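Side-chain contacts in Eps1p (Saccharomyces cerevisiae, PDB 4TW5), which belongs to the thioredoxin superfamily and, in this fragment, folds around two separate mixed beta sheets: residues 136-140 and 141-145; 144-148 and 149-153; 12-15 and 16-20. One frame throughout, in Å; residues are numbered along the deposited sequence.

In the fold
Contacts 1 and 2 lie at the two ends of one helix, 140-150, whereas contact 3 precedes helix 19-23 in the other half of the chain, its centre about 50 Å from theirs. Contact 1 is partly buried, and joins a carboxylate bond at the helix start to apolar side chains facing the sheet. Contact 2 lies largely at the surface, where a glycine ends the helix and a salt bridge spans the last turn. The two meet where Leu138 packs on Leu146. Contact 3, also at the surface, relies on asparagine oxygens to shape a turn, while its leucine and phenylalanine face strand 63-69 of the other sheet.

Contact 1 of 3, residues 136-140 and 141-145; sequences QYLEG and FDFLE
Glu139 and Asp142 meet at the start of helix 140-150, where Glu139 is the N-cap residue. Among the polar contacts, Asp142 OD2 accepts the backbone N of Glu139 at 2.9 Å, using the anti side of the carboxylate and only 16° out of its plane. The third helical residue thus bonds back to the N-H of the N-cap residue. Aspartate suits the place: its short chain, with CG beside its own backbone N (chi1 -62°), turns back toward the cap, and the helix N-terminus probably favours its negative charge. The Glu139 chain runs extended from CG, and the two like-charged carboxylates stay apart, Glu139 OE1 4.8 Å from Asp142 OD2. Backbone bonds from Phe143 N to Glu139 O and from Leu144 N to Gly140 O, both 3.0 Å, begin the helical ladder.

The apolar contacts are few. Leu138 CD1 approaches the edge of the Phe143 ring, 4.5 Å from its CD1, while Leu138 CD2 lies 4.2 Å from Asp142 CB. Leucine and phenylalanine suit this inward side: Phe143 makes an edge-to-face contact with Phe159 of strand 155-160 and touches Ile212 of helix 210-215, and the backbone of Leu138 bonds to His203 of strand 200-205.

Contact 2 of 3, residues 144-148 and 149-153; sequences LELIA and GKATR
A Schellman motif ends helix 140-150, with Gly149 as its C-prime residue. Lys150 N closes the wide turn by bonding to Glu145 O at 3.2 Å, and inside it Gly149 N makes a weak bond of 3.3 Å to Leu146 O. Gly149 has a positive phi of 106°, which turns the chain out of the helix; glycine suits it because a beta carbon there would press against the carbonyl oxygen of Ala148.

The side chains of Glu145 and Lys150 straddle the same turn. Lys150 runs fully extended from CG back over the last turn, its CD 3.8 Å from Glu145 CB, so that its methylenes lie against the glutamate before the charged end is reached. There NZ forms a salt bridge of 2.7 Å with Glu145 OE2, coming from above the carboxylate plane, 44° out of it. The bend of the Glu145 chain at chi2 (-133°) brings the carboxylate round to meet it.

Beyond the glycine, Ala151 CB packs on Leu146 CD2 at 3.8 Å; a small methyl fits closely beside the leucine branch. Nearby, Ile147 O accepts a hydrogen bond from Asn246 ND2, and the Ile147 side chain packs on His227 of the second subunit.

Chemically, the ammonium group probably offsets the charge of the glutamate, and its positive charge probably also suits the negative C-terminal end of the helix.

Contact 3 of 3, residues 12-15 and 16-20; sequences EPLN and PTNFK
Asn15 O is gripped by two backbone N-H groups, from Asn18 N at 2.8 Å and, more weakly, from Phe19 N at 3.0 Å. The first bond closes a type I beta turn over residues 15-18, leading into helix 19-23 of the thioredoxin-like domain; its donor stands 45° above the carbonyl plane. Within it lies an Asx turn: Asn15 OD1 accepts Thr17 N at 2.9 Å, in the plane of the side-chain carbonyl and on a lone pair. Thr17 OG1 also donates to OD1, though the modelled separation is so short that its exact length is doubtful.

Asparagine suits this corner because its amide is short enough to fold over the next residues, with CG lodged between its own backbone N and carbonyl carbon (chi1 56°). Pro16 fits as the second turn residue, its ring fixing phi near -57° where no N-H is needed. A water donates to Pro13 O, and its close, weak link to Asn18 ND2 is doubtful in detail.

Leu14 and Phe19 face inward to Val68 of strand 63-69, Phe19 also meeting Ile30 and Phe32 of strand 27-33. Leu14 crosses Phe19 at about a right angle, its CB at the ring edge, 4.1 Å from Phe19 CD1.

Contact 1 of 3, residues 136-140 and 141-145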
loop_
_atom_site.group_PDB
_atom_site.type_symbol
_atom_site.label_atom_id
_atom_site.label_comp_id
_atom_site.label_asym_id
_atom_site.label_seq_id
_atom_site.Cartn_x
_atom_site.Cartn_y
_atom_site.Cartn_z
ATOM N N GLN A 136 16.237 7.776 -16.866
ATOM C CA GLN A 136 15.300 6.819 -17.466
ATOM C C GLN A 136 14.079 6.497 -16.604
ATOM O O GLN A 136 14.148 6.412 -15.380
ATOM C CB GLN A 136 16.031 5.523 -17.804
ATOM C CG GLN A 136 17.063 5.677 -18.905
ATOM C CD GLN A 136 18.013 4.480 -18.994
ATOM O OE1 GLN A 136 19.152 4.543 -18.513
ATOM N NE2 GLN A 136 17.548 3.390 -19.605
ATOM N N TYR A 137 12.938 6.389 -17.269
ATOM C CA TYR A 137 11.694 6.036 -16.623
ATOM C C TYR A 137 11.751 4.609 -16.179
ATOM O O TYR A 137 11.876 3.715 -16.990
ATOM C CB TYR A 137 10.525 6.293 -17.571
ATOM C CG TYR A 137 9.178 5.779 -17.114
ATOM C CD1 TYR A 137 8.489 6.380 -16.068
ATOM C CD2 TYR A 137 8.557 4.737 -17.789
ATOM C CE1 TYR A 137 7.235 5.916 -15.672
ATOM C CE2 TYR A 137 7.307 4.277 -17.408
ATOM C CZ TYR A 137 6.653 4.865 -16.342
ATOM O OH TYR A 137 5.413 4.395 -15.973
ATOM N N LEU A 138 11.664 4.389 -14.878
ATOM C CA LEU A 138 11.690 3.032 -14.369
ATOM C C LEU A 138 10.359 2.689 -13.749
ATOM O O LEU A 138 9.964 3.284 -12.747
ATOM C CB LEU A 138 12.816 2.847 -13.324
ATOM C CG LEU A 138 14.252 3.233 -13.721
ATOM C CD1 LEU A 138 15.191 3.170 -12.517
ATOM C CD2 LEU A 138 14.798 2.316 -14.870
ATOM N N GLU A 139 9.701 1.686 -14.317
ATOM C CA GLU A 139 8.551 1.073 -13.664
ATOM C C GLU A 139 9.080 0.193 -12.554
ATOM O O GLU A 139 10.280 -0.125 -12.524
ATOM C CB GLU A 139 7.739 0.240 -14.647
ATOM C CG GLU A 139 7.177 1.057 -15.783
ATOM C CD GLU A 139 6.164 0.285 -16.587
ATOM O OE1 GLU A 139 5.874 -0.875 -16.213
ATOM O OE2 GLU A 139 5.667 0.836 -17.592
ATOM N N GLY A 140 8.189 -0.216 -11.654
ATOM C CA GLY A 140 8.579 -0.981 -10.484
ATOM C C GLY A 140 9.371 -2.211 -10.836
ATOM O O GLY A 140 10.413 -2.491 -10.244
ATOM N N PHE A 141 8.869 -2.928 -11.834
ATOM C CA PHE A 141 9.505 -4.130 -12.329
ATOM C C PHE A 141 10.932 -3.859 -12.819
ATOM O O PHE A 141 11.849 -4.643 -12.549
ATOM C CB PHE A 141 8.664 -4.741 -13.446
ATOM C CG PHE A 141 9.282 -5.965 -14.054
ATOM C CD1 PHE A 141 9.160 -7.200 -13.427
ATOM C CD2 PHE A 141 10.009 -5.880 -15.238
ATOM C CE1 PHE A 141 9.741 -8.327 -13.974
ATOM C CE2 PHE A 141 10.596 -7.005 -15.793
ATOM C CZ PHE A 141 10.461 -8.231 -15.165
ATOM N N ASP A 142 11.114 -2.759 -13.543
ATOM C CA ASP A 142 12.429 -2.355 -14.037
ATOM C C ASP A 142 13.382 -2.151 -12.877
ATOM O O ASP A 142 14.541 -2.586 -12.901
ATOM C CB ASP A 142 12.322 -1.052 -14.832
ATOM C CG ASP A 142 11.441 -1.193 -16.060
ATOM O OD1 ASP A 142 11.564 -2.221 -16.777
ATOM O OD2 ASP A 142 10.608 -0.275 -16.288
ATOM N N PHE A 143 12.880 -1.481 -11.848
ATOM C CA PHE A 143 13.706 -1.169 -10.697
ATOM C C PHE A 143 14.095 -2.439 -9.930
ATOM O O PHE A 143 15.160 -2.493 -9.336
ATOM C CB PHE A 143 13.005 -0.188 -9.748
ATOM C CG PHE A 143 13.832 0.125 -8.524
ATOM C CD1 PHE A 143 14.897 1.007 -8.600
ATOM C CD2 PHE A 143 13.589 -0.519 -7.324
ATOM C CE1 PHE A 143 15.668 1.278 -7.501
ATOM C CE2 PHE A 143 14.372 -0.265 -6.224
ATOM C CZ PHE A 143 15.415 0.632 -6.317
ATOM N N LEU A 144 13.193 -3.424 -9.915
ATOM C CA LEU A 144 13.408 -4.676 -9.221
ATOM C C LEU A 144 14.413 -5.530 -10.010
ATOM O O LEU A 144 15.279 -6.173 -9.432
ATOM C CB LEU A 144 12.069 -5.405 -9.032
ATOM C CG LEU A 144 11.053 -4.761 -8.049
ATOM C CD1 LEU A 144 9.769 -5.559 -7.974
ATOM C CD2 LEU A 144 11.621 -4.580 -6.627
ATOM N N GLU A 145 14.333 -5.487 -11.331
ATOM C CA GLU A 145 15.342 -6.147 -12.145
ATOM C C GLU A 145 16.717 -5.587 -11.804
ATOM O O GLU A 145 17.632 -6.351 -11.550
ATOM C CB GLU A 145 15.053 -6.001 -13.641
ATOM C CG GLU A 145 13.819 -6.745 -14.102
ATOM C CD GLU A 145 14.084 -7.552 -15.366
ATOM O OE1 GLU A 145 14.456 -6.955 -16.403
ATOM O OE2 GLU A 145 13.962 -8.797 -15.302
#

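Contact 2 of 3, residues 144-148 and 149-153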
loop_
_atom_site.group_PDB
_atom_site.type_symbol
_atom_site.label_atom_id
_atom_site.label_comp_id
_atom_site.label_asym_id
_atom_site.label_seq_id
_atom_site.Cartn_x
_atom_site.Cartn_y
_atom_site.Cartn_z
ATOM N N LEU A 144 13.193 -3.424 -9.915
ATOM C CA LEU A 144 13.408 -4.676 -9.221
ATOM C C LEU A 144 14.413 -5.530 -10.010
ATOM O O LEU A 144 15.279 -6.173 -9.432
ATOM C CB LEU A 144 12.069 -5.405 -9.032
ATOM C CG LEU A 144 11.053 -4.761 -8.049
ATOM C CD1 LEU A 144 9.769 -5.559 -7.974
ATOM C CD2 LEU A 144 11.621 -4.580 -6.627
ATOM N N GLU A 145 14.333 -5.487 -11.331
ATOM C CA GLU A 145 15.342 -6.147 -12.145
ATOM C C GLU A 145 16.717 -5.587 -11.804
ATOM O O GLU A 145 17.632 -6.351 -11.550
ATOM C CB GLU A 145 15.053 -6.001 -13.641
ATOM C CG GLU A 145 13.819 -6.745 -14.102
ATOM C CD GLU A 145 14.084 -7.552 -15.366
ATOM O OE1 GLU A 145 14.456 -6.955 -16.403
ATOM O OE2 GLU A 145 13.962 -8.797 -15.302
ATOM N N LEU A 146 16.837 -4.263 -11.718
ATOM C CA LEU A 146 18.115 -3.661 -11.373
ATOM C C LEU A 146 18.645 -4.194 -10.059
ATOM O O LEU A 146 19.841 -4.439 -9.903
ATOM C CB LEU A 146 18.003 -2.149 -11.277
ATOM C CG LEU A 146 17.650 -1.454 -12.581
ATOM C CD1 LEU A 146 17.605 0.034 -12.324
ATOM C CD2 LEU A 146 18.675 -1.819 -13.671
ATOM N N ILE A 147 17.733 -4.362 -9.111
ATOM C CA ILE A 147 18.115 -4.707 -7.759
ATOM C C ILE A 147 18.332 -6.213 -7.604
ATOM O O ILE A 147 19.008 -6.645 -6.694
ATOM C CB ILE A 147 17.023 -4.208 -6.750
ATOM C CG1 ILE A 147 17.669 -3.408 -5.644
ATOM C CG2 ILE A 147 16.206 -5.353 -6.192
ATOM C CD1 ILE A 147 18.305 -2.181 -6.168
ATOM N N ALA A 148 17.786 -6.998 -8.525
ATOM C CA ALA A 148 18.033 -8.431 -8.562
ATOM C C ALA A 148 19.433 -8.750 -9.121
ATOM O O ALA A 148 19.831 -9.919 -9.210
ATOM C CB ALA A 148 16.964 -9.133 -9.371
ATOM N N GLY A 149 20.157 -7.714 -9.538
ATOM C CA GLY A 149 21.528 -7.882 -9.974
ATOM C C GLY A 149 21.658 -7.784 -11.478
ATOM O O GLY A 149 22.653 -8.240 -12.051
ATOM N N LYS A 150 20.637 -7.225 -12.123
ATOM C CA LYS A 150 20.609 -7.185 -13.575
ATOM C C LYS A 150 21.208 -5.929 -14.216
ATOM O O LYS A 150 21.409 -5.892 -15.435
ATOM C CB LYS A 150 19.169 -7.385 -14.045
ATOM C CG LYS A 150 18.608 -8.717 -13.575
ATOM C CD LYS A 150 17.229 -9.036 -14.162
ATOM C CE LYS A 150 16.719 -10.394 -13.649
ATOM N NZ LYS A 150 15.403 -10.767 -14.251
ATOM N N ALA A 151 21.540 -4.928 -13.404
ATOM C CA ALA A 151 22.271 -3.761 -13.903
ATOM C C ALA A 151 23.714 -4.078 -14.345
ATOM O O ALA A 151 24.478 -4.715 -13.615
ATOM C CB ALA A 151 22.291 -2.668 -12.852
ATOM N N THR A 152 24.093 -3.584 -15.519
ATOM C CA THR A 152 25.458 -3.756 -16.016
ATOM C C THR A 152 26.271 -2.482 -15.812
ATOM O O THR A 152 27.490 -2.479 -15.974
ATOM C CB THR A 152 25.473 -4.140 -17.508
ATOM O OG1 THR A 152 24.840 -3.095 -18.265
ATOM C CG2 THR A 152 24.683 -5.414 -17.739
ATOM N N ARG A 153 25.598 -1.395 -15.448
ATOM C CA ARG A 153 26.306 -0.177 -15.051
ATOM C C ARG A 153 25.648 0.265 -13.751
ATOM O O ARG A 153 24.562 -0.196 -13.443
ATOM C CB ARG A 153 26.263 0.887 -16.161
ATOM C CG ARG A 153 27.042 0.468 -17.449
ATOM C CD ARG A 153 28.564 0.314 -17.159
ATOM N NE ARG A 153 29.182 1.591 -16.759
ATOM C CZ ARG A 153 30.108 1.730 -15.810
ATOM N NH1 ARG A 153 30.532 0.667 -15.118
ATOM N NH2 ARG A 153 30.597 2.935 -15.524
#

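Contact 3 of 3, residues 12-15 and 16-20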
loop_
_atom_site.group_PDB
_atom_site.type_symbol
_atom_site.label_atom_id
_atom_site.label_comp_id
_atom_site.label_asym_id
_atom_site.label_seq_id
_atom_site.Cartn_x
_atom_site.Cartn_y
_atom_site.Cartn_z
ATOM N N GLU A 12 52.520 28.315 -21.817
ATOM C CA GLU A 12 53.240 28.649 -20.607
ATOM C C GLU A 12 52.258 28.881 -19.482
ATOM O O GLU A 12 51.079 29.101 -19.729
ATOM C CB GLU A 12 54.105 29.895 -20.800
ATOM C CG GLU A 12 55.516 29.605 -21.218
ATOM C CD GLU A 12 56.503 30.412 -20.394
ATOM O OE1 GLU A 12 56.320 31.649 -20.283
ATOM O OE2 GLU A 12 57.432 29.799 -19.823
ATOM N N PRO A 13 52.743 28.824 -18.235
ATOM C CA PRO A 13 51.859 29.106 -17.108
ATOM C C PRO A 13 51.225 30.483 -17.248
ATOM O O PRO A 13 51.825 31.370 -17.853
ATOM C CB PRO A 13 52.801 29.059 -15.903
ATOM C CG PRO A 13 53.875 28.130 -16.315
ATOM C CD PRO A 13 54.058 28.326 -17.792
ATOM N N LEU A 14 50.029 30.661 -16.707
ATOM C CA LEU A 14 49.456 31.992 -16.650
ATOM C C LEU A 14 50.235 32.795 -15.615
ATOM O O LEU A 14 50.645 32.250 -14.592
ATOM C CB LEU A 14 47.980 31.916 -16.280
ATOM C CG LEU A 14 47.155 31.132 -17.296
ATOM C CD1 LEU A 14 45.701 31.175 -16.941
ATOM C CD2 LEU A 14 47.389 31.696 -18.691
ATOM N N ASN A 15 50.393 34.092 -15.851
ATOM C CA ASN A 15 51.127 34.956 -14.931
ATOM C C ASN A 15 50.283 36.215 -14.729
ATOM O O ASN A 15 49.252 36.346 -15.385
ATOM C CB ASN A 15 52.539 35.264 -15.475
ATOM C CG ASN A 15 52.527 35.876 -16.877
ATOM O OD1 ASN A 15 51.786 36.811 -17.155
ATOM N ND2 ASN A 15 53.367 35.348 -17.757
ATOM N N PRO A 16 50.699 37.136 -13.828
ATOM C CA PRO A 16 49.853 38.313 -13.571
ATOM C C PRO A 16 49.510 39.163 -14.807
ATOM O O PRO A 16 48.608 40.002 -14.748
ATOM C CB PRO A 16 50.687 39.115 -12.567
ATOM C CG PRO A 16 51.459 38.086 -11.843
ATOM C CD PRO A 16 51.780 37.026 -12.826
ATOM N N THR A 17 50.208 38.954 -15.915
ATOM C CA THR A 17 49.900 39.709 -17.126
ATOM C C THR A 17 48.783 39.041 -17.922
ATOM O O THR A 17 48.121 39.689 -18.729
ATOM C CB THR A 17 51.124 39.837 -18.057
ATOM O OG1 THR A 17 51.324 38.598 -18.753
ATOM C CG2 THR A 17 52.372 40.210 -17.273
ATOM N N ASN A 18 48.570 37.752 -17.665
ATOM C CA ASN A 18 47.653 36.914 -18.443
ATOM C C ASN A 18 46.392 36.450 -17.764
ATOM O O ASN A 18 45.396 36.173 -18.434
ATOM C CB ASN A 18 48.357 35.606 -18.867
ATOM C CG ASN A 18 49.221 35.757 -20.071
ATOM O OD1 ASN A 18 49.042 36.680 -20.865
ATOM N ND2 ASN A 18 50.140 34.813 -20.258
ATOM N N PHE A 19 46.439 36.381 -16.439
ATOM C CA PHE A 19 45.478 35.588 -15.687
ATOM C C PHE A 19 44.059 36.067 -15.970
ATOM O O PHE A 19 43.263 35.339 -16.565
ATOM C CB PHE A 19 45.810 35.645 -14.185
ATOM C CG PHE A 19 45.075 34.634 -13.354
ATOM C CD1 PHE A 19 45.430 33.301 -13.405
ATOM C CD2 PHE A 19 44.066 35.012 -12.500
ATOM C CE1 PHE A 19 44.782 32.362 -12.641
ATOM C CE2 PHE A 19 43.408 34.073 -11.733
ATOM C CZ PHE A 19 43.767 32.748 -11.807
ATOM N N LYS A 20 43.775 37.327 -15.674
ATOM C CA LYS A 20 42.401 37.784 -15.769
ATOM C C LYS A 20 41.929 37.888 -17.221
ATOM O O LYS A 20 40.768 37.612 -17.523
ATOM C CB LYS A 20 42.256 39.140 -15.062
ATOM C CG LYS A 20 40.993 39.894 -15.430
ATOM C CD LYS A 20 40.593 40.888 -14.360
ATOM C CE LYS A 20 39.439 41.776 -14.821
ATOM N NZ LYS A 20 38.959 42.654 -13.703
HETATM O O HOH W 1 51.606 32.898 -19.803
#